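Local coordinates for protein putative 4-Hydroxy-2-oxoglutarate aldolase / 2-dehydro-3-deoxyphosphogluconate aldolase (Yersinia enterocolitica, PDB 3LM7) that is a putative aldolase of the KDGP aldolase family, which belongs to the TIM-barrel clan, at residues R177-A182 against F188-T193; D199-I204 against P218-S223. One frame throughout, in Å; residues are numbered along the deposited sequence.

Contact 1: R177-A182 against F188-T193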
loop_
_atom_site.group_PDB
_atom_site.type_symbol
_atom_site.label_atom_id
_atom_site.label_comp_id
_atom_site.label_asym_id
_atom_site.label_seq_id
_atom_site.Cartn_x
_atom_site.Cartn_y
_atom_site.Cartn_z
ATOM N N ARG A 177 1.244 1.002 -18.745
ATOM C CA ARG A 177 1.091 -0.236 -18.039
ATOM C C ARG A 177 2.447 -0.609 -17.388
ATOM O O ARG A 177 2.525 -1.102 -16.255
ATOM C CB ARG A 177 0.622 -1.350 -19.008
ATOM C CG ARG A 177 0.343 -2.683 -18.216
ATOM C CD ARG A 177 -0.195 -3.838 -19.121
ATOM N NE ARG A 177 -1.144 -3.354 -20.146
ATOM C CZ ARG A 177 -0.830 -3.107 -21.433
ATOM N NH1 ARG A 177 0.435 -3.307 -21.948
ATOM N NH2 ARG A 177 -1.794 -2.659 -22.225
ATOM N N PHE A 178 3.503 -0.406 -18.165
ATOM C CA PHE A 178 4.847 -0.678 -17.683
ATOM C C PHE A 178 5.131 0.172 -16.457
ATOM O O PHE A 178 5.707 -0.336 -15.494
ATOM C CB PHE A 178 5.884 -0.394 -18.789
ATOM C CG PHE A 178 7.279 -0.870 -18.425
ATOM C CD1 PHE A 178 7.762 -2.075 -18.883
ATOM C CD2 PHE A 178 8.104 -0.079 -17.597
ATOM C CE1 PHE A 178 9.087 -2.497 -18.501
ATOM C CE2 PHE A 178 9.420 -0.503 -17.248
ATOM C CZ PHE A 178 9.904 -1.693 -17.699
ATOM N N VAL A 179 4.830 1.452 -16.521
ATOM C CA VAL A 179 5.070 2.372 -15.364
ATOM C C VAL A 179 4.299 1.881 -14.132
ATOM O O VAL A 179 4.836 1.908 -13.005
ATOM C CB VAL A 179 4.682 3.805 -15.728
ATOM C CG1 VAL A 179 4.649 4.759 -14.526
ATOM C CG2 VAL A 179 5.729 4.395 -16.809
ATOM N N ALA A 180 3.042 1.481 -14.361
ATOM C CA ALA A 180 2.205 0.941 -13.298
ATOM C C ALA A 180 2.844 -0.296 -12.648
ATOM O O ALA A 180 2.909 -0.404 -11.405
ATOM C CB ALA A 180 0.787 0.644 -13.848
ATOM N N GLU A 181 3.372 -1.219 -13.459
ATOM C CA GLU A 181 4.016 -2.443 -12.876
ATOM C C GLU A 181 5.282 -2.110 -12.091
ATOM O O GLU A 181 5.510 -2.675 -11.008
ATOM C CB GLU A 181 4.323 -3.458 -13.972
ATOM C CG GLU A 181 3.148 -3.503 -14.881
ATOM C CD GLU A 181 2.593 -4.814 -15.075
ATOM O OE1 GLU A 181 2.254 -5.383 -13.976
ATOM O OE2 GLU A 181 2.461 -5.236 -16.301
ATOM N N ALA A 182 6.022 -1.105 -12.597
ATOM C CA ALA A 182 7.237 -0.657 -11.926
ATOM C C ALA A 182 6.893 0.097 -10.595
ATOM O O ALA A 182 7.554 -0.113 -9.528
ATOM C CB ALA A 182 8.067 0.250 -12.918
ATOM N N PHE A 188 5.729 2.506 -5.130
ATOM C CA PHE A 188 5.565 3.948 -5.438
ATOM C C PHE A 188 4.160 4.182 -6.027
ATOM O O PHE A 188 3.473 3.248 -6.441
ATOM C CB PHE A 188 6.660 4.422 -6.420
ATOM C CG PHE A 188 7.051 5.867 -6.272
ATOM C CD1 PHE A 188 7.589 6.345 -5.063
ATOM C CD2 PHE A 188 6.969 6.747 -7.384
ATOM C CE1 PHE A 188 7.991 7.707 -4.931
ATOM C CE2 PHE A 188 7.418 8.087 -7.264
ATOM C CZ PHE A 188 7.939 8.558 -6.029
ATOM N N TRP A 189 3.699 5.423 -5.949
ATOM C CA TRP A 189 2.319 5.776 -6.309
ATOM C C TRP A 189 2.254 6.392 -7.676
ATOM O O TRP A 189 3.273 6.813 -8.241
ATOM C CB TRP A 189 1.756 6.730 -5.239
ATOM C CG TRP A 189 1.889 6.121 -3.831
ATOM C CD1 TRP A 189 2.050 4.764 -3.489
ATOM C CD2 TRP A 189 1.849 6.841 -2.604
ATOM N NE1 TRP A 189 2.156 4.646 -2.126
ATOM C CE2 TRP A 189 2.014 5.890 -1.549
ATOM C CE3 TRP A 189 1.646 8.211 -2.279
ATOM C CZ2 TRP A 189 2.022 6.266 -0.184
ATOM C CZ3 TRP A 189 1.702 8.598 -0.874
ATOM C CH2 TRP A 189 1.885 7.603 0.132
ATOM N N LEU A 190 1.043 6.468 -8.240
ATOM C CA LEU A 190 0.928 6.844 -9.638
ATOM C C LEU A 190 -0.268 7.760 -9.903
ATOM O O LEU A 190 -1.388 7.501 -9.391
ATOM C CB LEU A 190 0.751 5.546 -10.467
ATOM C CG LEU A 190 0.692 5.642 -12.023
ATOM C CD1 LEU A 190 1.863 6.467 -12.606
ATOM C CD2 LEU A 190 0.730 4.191 -12.621
ATOM N N GLU A 191 -0.046 8.801 -10.733
ATOM C CA GLU A 191 -1.080 9.772 -11.035
ATOM C C GLU A 191 -1.215 9.896 -12.543
ATOM O O GLU A 191 -0.548 10.751 -13.175
ATOM C CB GLU A 191 -0.724 11.138 -10.386
ATOM C CG GLU A 191 -0.276 10.992 -8.908
ATOM C CD GLU A 191 -0.296 12.290 -8.151
ATOM O OE1 GLU A 191 -0.862 13.283 -8.676
ATOM O OE2 GLU A 191 0.127 12.290 -6.988
ATOM N N PRO A 192 -2.036 9.025 -13.165
ATOM C CA PRO A 192 -2.202 9.158 -14.622
ATOM C C PRO A 192 -2.914 10.453 -14.979
ATOM O O PRO A 192 -3.895 10.840 -14.302
ATOM C CB PRO A 192 -3.088 7.958 -15.007
ATOM C CG PRO A 192 -3.791 7.589 -13.727
ATOM C CD PRO A 192 -2.865 7.940 -12.594
ATOM N N THR A 193 -2.423 11.158 -16.000
ATOM C CA THR A 193 -2.958 12.515 -16.264
ATOM C C THR A 193 -2.880 12.731 -17.779
ATOM O O THR A 193 -1.820 12.458 -18.408
ATOM C CB THR A 193 -2.091 13.646 -15.645
ATOM O OG1 THR A 193 -1.896 13.453 -14.237
ATOM C CG2 THR A 193 -2.699 15.030 -15.827
#

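Contact 2: D199-I204 against P218-S223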
loop_
_atom_site.group_PDB
_atom_site.type_symbol
_atom_site.label_atom_id
_atom_site.label_comp_id
_atom_site.label_asym_id
_atom_site.label_seq_id
_atom_site.Cartn_x
_atom_site.Cartn_y
_atom_site.Cartn_z
ATOM N N ASP A 199 -15.336 7.860 -20.146
ATOM C CA ASP A 199 -15.386 6.563 -20.884
ATOM C C ASP A 199 -14.094 5.746 -20.802
ATOM O O ASP A 199 -14.115 4.519 -20.977
ATOM C CB ASP A 199 -15.769 6.814 -22.335
ATOM C CG ASP A 199 -17.209 7.295 -22.475
ATOM O OD1 ASP A 199 -18.106 6.892 -21.654
ATOM O OD2 ASP A 199 -17.431 8.075 -23.425
ATOM N N ASN A 200 -12.969 6.390 -20.537
ATOM C CA ASN A 200 -11.697 5.612 -20.426
ATOM C C ASN A 200 -11.168 5.549 -18.978
ATOM O O ASN A 200 -10.188 4.899 -18.714
ATOM C CB ASN A 200 -10.614 6.104 -21.398
ATOM C CG ASN A 200 -10.213 7.544 -21.140
ATOM O OD1 ASN A 200 -10.359 8.068 -20.033
ATOM N ND2 ASN A 200 -9.708 8.201 -22.174
ATOM N N PHE A 201 -11.875 6.217 -18.058
ATOM C CA PHE A 201 -11.433 6.323 -16.678
ATOM C C PHE A 201 -11.353 4.964 -16.065
ATOM O O PHE A 201 -10.345 4.635 -15.465
ATOM C CB PHE A 201 -12.414 7.183 -15.880
ATOM C CG PHE A 201 -12.107 7.254 -14.391
ATOM C CD1 PHE A 201 -11.151 8.149 -13.927
ATOM C CD2 PHE A 201 -12.803 6.440 -13.477
ATOM C CE1 PHE A 201 -10.872 8.239 -12.502
ATOM C CE2 PHE A 201 -12.558 6.507 -12.083
ATOM C CZ PHE A 201 -11.597 7.417 -11.591
ATOM N N GLU A 202 -12.427 4.152 -16.154
ATOM C CA GLU A 202 -12.351 2.838 -15.514
ATOM C C GLU A 202 -11.144 2.008 -16.008
ATOM O O GLU A 202 -10.396 1.471 -15.190
ATOM C CB GLU A 202 -13.644 2.019 -15.758
ATOM C CG GLU A 202 -13.543 0.620 -15.169
ATOM C CD GLU A 202 -14.898 -0.085 -15.201
ATOM O OE1 GLU A 202 -15.926 0.557 -15.486
ATOM O OE2 GLU A 202 -14.903 -1.258 -14.917
ATOM N N GLN A 203 -10.932 1.960 -17.320
ATOM C CA GLN A 203 -9.875 1.118 -17.818
ATOM C C GLN A 203 -8.496 1.660 -17.347
ATOM O O GLN A 203 -7.661 0.905 -16.905
ATOM C CB GLN A 203 -9.941 1.060 -19.344
ATOM C CG GLN A 203 -8.815 0.167 -19.918
ATOM C CD GLN A 203 -8.832 0.161 -21.457
ATOM O OE1 GLN A 203 -9.742 0.719 -22.065
ATOM N NE2 GLN A 203 -7.788 -0.384 -22.073
ATOM N N ILE A 204 -8.327 2.967 -17.345
ATOM C CA ILE A 204 -7.062 3.545 -16.961
ATOM C C ILE A 204 -6.720 3.286 -15.484
ATOM O O ILE A 204 -5.582 2.891 -15.136
ATOM C CB ILE A 204 -7.027 5.103 -17.325
ATOM C CG1 ILE A 204 -6.780 5.262 -18.844
ATOM C CG2 ILE A 204 -5.919 5.798 -16.498
ATOM C CD1 ILE A 204 -7.085 6.698 -19.463
ATOM N N PRO A 218 -5.873 9.610 -10.073
ATOM C CA PRO A 218 -6.058 9.971 -11.489
ATOM C C PRO A 218 -6.482 11.422 -11.587
ATOM O O PRO A 218 -7.212 11.890 -10.700
ATOM C CB PRO A 218 -7.209 9.062 -11.943
ATOM C CG PRO A 218 -7.985 8.775 -10.728
ATOM C CD PRO A 218 -6.921 8.686 -9.581
ATOM N N HIS A 219 -6.065 12.119 -12.647
ATOM C CA HIS A 219 -6.441 13.507 -12.818
ATOM C C HIS A 219 -7.449 13.591 -13.938
ATOM O O HIS A 219 -7.216 12.995 -14.970
ATOM C CB HIS A 219 -5.201 14.338 -13.200
ATOM C CG HIS A 219 -4.220 14.453 -12.084
ATOM N ND1 HIS A 219 -3.785 15.671 -11.616
ATOM C CD2 HIS A 219 -3.610 13.507 -11.322
ATOM C CE1 HIS A 219 -2.918 15.474 -10.629
ATOM N NE2 HIS A 219 -2.773 14.174 -10.445
ATOM N N ILE A 220 -8.548 14.325 -13.719
ATOM C CA ILE A 220 -9.601 14.448 -14.738
ATOM C C ILE A 220 -9.997 15.910 -14.881
ATOM O O ILE A 220 -10.499 16.504 -13.965
ATOM C CB ILE A 220 -10.868 13.595 -14.409
ATOM C CG1 ILE A 220 -10.497 12.202 -13.835
ATOM C CG2 ILE A 220 -11.727 13.476 -15.685
ATOM C CD1 ILE A 220 -10.213 12.202 -12.295
ATOM N N TYR A 221 -9.689 16.485 -16.025
ATOM C CA TYR A 221 -9.689 17.927 -16.199
ATOM C C TYR A 221 -10.737 18.277 -17.277
ATOM O O TYR A 221 -11.912 18.078 -17.044
ATOM C CB TYR A 221 -8.297 18.416 -16.590
ATOM C CG TYR A 221 -7.230 18.256 -15.503
ATOM C CD1 TYR A 221 -7.556 18.222 -14.139
ATOM C CD2 TYR A 221 -5.906 18.198 -15.843
ATOM C CE1 TYR A 221 -6.547 18.060 -13.123
ATOM C CE2 TYR A 221 -4.888 18.106 -14.845
ATOM C CZ TYR A 221 -5.231 18.039 -13.508
ATOM O OH TYR A 221 -4.215 17.975 -12.570
ATOM N N SER A 222 -10.320 18.733 -18.462
ATOM C CA SER A 222 -11.290 19.438 -19.317
ATOM C C SER A 222 -12.492 18.570 -19.750
ATOM O O SER A 222 -13.534 19.119 -20.062
ATOM C CB SER A 222 -10.590 20.039 -20.556
ATOM O OG SER A 222 -10.106 18.983 -21.357
ATOM N N SER A 223 -12.347 17.233 -19.802
ATOM C CA SER A 223 -13.421 16.385 -20.230
ATOM C C SER A 223 -14.644 16.462 -19.256
ATOM O O SER A 223 -15.751 16.077 -19.602
ATOM C CB SER A 223 -12.920 14.942 -20.282
ATOM O OG SER A 223 -12.583 14.566 -18.970
#

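Contact 1: R177-A182 against F188-T193
Helix 173-185 passes the outside of strand 189-192 with Ala180 facing Leu190, their CA atoms 7.1 Å apart. A single strand side chain, Leu190, bridges this gap: it points at the helix and sends one methyl to each of two helix residues. CD2 lands on Ala180, 3.6 Å from its CA and 3.8 Å from its CB, meeting helix backbone as much as side chain. The small alanine suits the spot because its short methyl lets the leucine come in this close. CD1 reaches CG1 of Val179 at 3.8 Å, and there the two branched side chains cross at about a right angle. With CG1 of Val179 anti to its backbone N (chi1 169°), that methyl is turned to the strand. All three touching residues are buried, and the contact is purely apolar. Along the strand the side chains alternate, so Glu191 faces the barrel interior, where its carboxylate is hydrogen-bonded by Ser161, Asn117 and His94. The contact closes the beta-alpha-beta unit of strand 161-164, helix 173-185 and strand 189-192: Leu190 also packs on Val162 of the adjoining parallel strand, while Ala180 rests against Ala211 of helix 201-211.

Contact 2: D199-I204 against P218-S223
Phe201, in the first turn of helix 201-211, lays one corner of its ring against residues 218-220 of segment 218-223 and meets two apolar side chains there. The closer is Pro218, whose CG lies 3.4 Å from CE1 of Phe201, with the proline CB at 3.8 Å from the same carbon. The two rings cross obliquely and touch through carbon alone. Ile220 comes to the same corner of the ring: its CD1 is 4.0 Å from CE1 of Phe201, and its CG1 is 4.1 Å from CD1 of the phenylalanine, the two side chains meeting at about a right angle. The phenylalanine has CG anti to its backbone N (chi1 175°), which extends the ring from the helix to segment 218-223. A large flat group suits this place because it spans the gap between backbones whose nearest CA atoms, those of Phe201 and Pro218, are 8.3 Å apart.

Between the two apolar residues, His219 points the other way, its ND1 sharing a hydrogen bond of 2.5 Å with OH of Tyr221. Its NE2 bonds Glu191, so both ring nitrogens have partners, which should restrain the imidazole's rotation. The side chain of Asn200 bonds back to the preceding residues: OD1 accepts from Asp197 N and ND2 gives to Gly195 O.

Helix 234-247 covers Phe201 with Leu240 and Ile243, Leu17 of strand 17-20 touches the same ring, and backbone bonds of Pro218 and Ile220 to Asn18 lay residues 218-220 beside that strand.

Overall arrangement
Both contacts are buried and apolar, and both lie in the layer between the barrel strands and the surrounding helices. Contact 1 joins a helix to the strand that follows it, through aliphatic carbons alone; contact 2 joins the next helix to the chain segment after it, through an aromatic ring against proline and isoleucine. Residues 218-220 bond to both strand 17-20 and strand 189-192, the two ends of the parallel sheet, consistent with closing the barrel. The contacts, with centres about 15 Å apart, meet directly: Pro192 packs on Ile204, and its carbonyl O accepts from the backbone N of His219. Around these contacts, Glu191 and His219 turn inward, while Leu190, Pro218 and Ile220 face the helices.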